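Local atomic coordinates of FYVE, RhoGEF and PH domain-containing protein 5 (Homo sapiens, PDB entry 3MPX), a protein that activates the small GTPase CDC42 by exchanging its bound GDP for GTP, and mediates CDC42 activation in response to VEGF. Residues R261-M266 against L270-P275. Numbering follows the deposited sequence.
Sequences RHLFLM and LLYTYP
Phe264 and Leu271 face each other as a hydrogen-bonded pair of the antiparallel hairpin 257-266/269-275 in the first PH domain: Phe264 N gives to Leu271 O at 3.0 Å, and Leu271 N to Phe264 O at 2.9 Å. Their side chains share one face of the sheet; the selenomethionine methyl CE of Met266 lies against Leu271 CG, and Thr273 CG2 meets the Phe264 ring at its edge, in plane. Thr273, a β-branched residue suited to a strand, divides its labour: OG1 turns back to His262 O at 2.8 Å. That oxygen also accepts from Thr273 N, the two donors arriving from opposite faces of its plane, whereas the return bond from His262 N to Thr273 O is weak. The buried His262 imidazole pairs both nitrogens on strand 244-254, ND1 with Thr249 OG1 and NE2 with Glu247 OE1.

The other face is tightly packed at Leu263, Leu265 and Leu270, whose branched chains fill the core beneath helix 322-334. Leu265 CD1 meets Leu270 CD1 at 3.8 Å. Tyr272 lies alongside Leu263, CD2 to CD2, because chi1 of -171° swings its ring away from the backbone N, and its OH packs closely on the Arg261 stem, 3.4 Å from CG. Replacing Tyr272 by an alanine would probably open a gap beside Leu263 CD2 and leave the Arg261 stem less firmly held. Packing loosens at Tyr274, whose CD1 lies 3.7 Å from Arg261 NH2 at the guanidinium edge, the planes 80° apart. The chemistry thus grades from leucine-rich core to an amphipathic, partly exposed margin of arginine methylenes and tyrosine rings.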
# COMPACT_ATOMS: atom_id res chain seq x y z
N ARG A 261 -20.92 -5.07 12.27
CA ARG A 261 -20.02 -3.99 11.87
C ARG A 261 -18.56 -4.48 11.96
O ARG A 261 -18.12 -4.91 13.04
CB ARG A 261 -20.23 -2.71 12.73
CG ARG A 261 -21.63 -2.07 12.64
CD ARG A 261 -21.93 -1.35 11.33
NE ARG A 261 -22.88 -2.08 10.49
CZ ARG A 261 -24.18 -1.82 10.41
NH1 ARG A 261 -24.72 -0.83 11.12
NH2 ARG A 261 -24.97 -2.53 9.60
N HIS A 262 -17.82 -4.43 10.82
CA HIS A 262 -16.43 -4.87 10.78
C HIS A 262 -15.51 -3.70 11.08
O HIS A 262 -15.60 -2.69 10.41
CB HIS A 262 -16.08 -5.53 9.44
CG HIS A 262 -14.79 -6.27 9.50
ND1 HIS A 262 -14.72 -7.57 9.95
CD2 HIS A 262 -13.53 -5.81 9.26
CE1 HIS A 262 -13.43 -7.88 9.94
NE2 HIS A 262 -12.68 -6.86 9.53
N LEU A 263 -14.62 -3.86 12.09
CA LEU A 263 -13.72 -2.80 12.56
C LEU A 263 -12.25 -2.91 12.16
O LEU A 263 -11.58 -3.87 12.57
CB LEU A 263 -13.74 -2.73 14.12
CG LEU A 263 -15.05 -2.53 14.89
CD1 LEU A 263 -14.74 -2.16 16.30
CD2 LEU A 263 -15.92 -1.44 14.28
N PHE A 264 -11.68 -1.85 11.51
CA PHE A 264 -10.24 -1.78 11.22
C PHE A 264 -9.60 -0.74 12.15
O PHE A 264 -9.74 0.46 11.91
CB PHE A 264 -9.98 -1.45 9.75
CG PHE A 264 -10.46 -2.46 8.74
CD1 PHE A 264 -9.69 -3.56 8.41
CD2 PHE A 264 -11.67 -2.27 8.09
CE1 PHE A 264 -10.12 -4.46 7.44
CE2 PHE A 264 -12.11 -3.20 7.12
CZ PHE A 264 -11.33 -4.28 6.80
N LEU A 265 -8.93 -1.19 13.23
CA LEU A 265 -8.28 -0.31 14.21
C LEU A 265 -6.79 -0.03 13.89
O LEU A 265 -5.94 -0.92 13.91
CB LEU A 265 -8.45 -0.83 15.67
CG LEU A 265 -7.50 -0.27 16.75
CD1 LEU A 265 -7.96 1.06 17.29
CD2 LEU A 265 -7.33 -1.24 17.89
N MSE A 266 -6.50 1.25 13.64
CA MSE A 266 -5.17 1.79 13.41
C MSE A 266 -4.82 2.65 14.62
O MSE A 266 -5.72 3.03 15.38
CB MSE A 266 -5.15 2.69 12.16
CG MSE A 266 -4.53 2.03 10.97
SE MSE A 266 -5.84 1.09 9.90
CE MSE A 266 -6.84 2.59 9.13
N LEU A 270 -9.92 4.91 13.31
CA LEU A 270 -10.73 3.69 13.46
C LEU A 270 -11.77 3.58 12.36
O LEU A 270 -12.73 4.35 12.33
CB LEU A 270 -11.40 3.60 14.85
CG LEU A 270 -12.25 2.34 15.11
CD1 LEU A 270 -11.55 1.39 16.06
CD2 LEU A 270 -13.62 2.70 15.66
N LEU A 271 -11.57 2.61 11.45
CA LEU A 271 -12.53 2.38 10.38
C LEU A 271 -13.67 1.54 10.94
O LEU A 271 -13.43 0.54 11.64
CB LEU A 271 -11.90 1.73 9.13
CG LEU A 271 -10.64 2.36 8.52
CD1 LEU A 271 -10.26 1.63 7.23
CD2 LEU A 271 -10.81 3.85 8.21
N TYR A 272 -14.90 2.01 10.69
CA TYR A 272 -16.17 1.43 11.12
C TYR A 272 -16.87 1.06 9.85
O TYR A 272 -17.23 1.95 9.07
CB TYR A 272 -16.96 2.49 11.92
CG TYR A 272 -18.19 1.98 12.62
CD1 TYR A 272 -19.47 2.30 12.17
CD2 TYR A 272 -18.09 1.24 13.80
CE1 TYR A 272 -20.61 1.88 12.84
CE2 TYR A 272 -19.22 0.79 14.47
CZ TYR A 272 -20.48 1.12 14.00
OH TYR A 272 -21.58 0.68 14.68
N THR A 273 -16.96 -0.24 9.57
CA THR A 273 -17.52 -0.69 8.29
C THR A 273 -18.72 -1.67 8.48
O THR A 273 -19.17 -1.90 9.60
CB THR A 273 -16.39 -1.31 7.34
OG1 THR A 273 -16.16 -2.68 7.63
CG2 THR A 273 -15.06 -0.57 7.39
N TYR A 274 -19.23 -2.19 7.34
CA TYR A 274 -20.27 -3.19 7.26
C TYR A 274 -19.78 -4.31 6.32
O TYR A 274 -19.53 -4.05 5.12
CB TYR A 274 -21.62 -2.62 6.76
CG TYR A 274 -22.55 -3.71 6.26
CD1 TYR A 274 -23.14 -4.62 7.14
CD2 TYR A 274 -22.81 -3.85 4.90
CE1 TYR A 274 -23.97 -5.64 6.68
CE2 TYR A 274 -23.62 -4.89 4.42
CZ TYR A 274 -24.21 -5.77 5.32
OH TYR A 274 -25.04 -6.77 4.87
N PRO A 275 -19.72 -5.56 6.81
CA PRO A 275 -19.27 -6.65 5.93
C PRO A 275 -20.31 -7.09 4.91
O PRO A 275 -21.39 -7.54 5.28
CB PRO A 275 -18.90 -7.77 6.91
CG PRO A 275 -19.56 -7.44 8.18
CD PRO A 275 -19.98 -6.02 8.18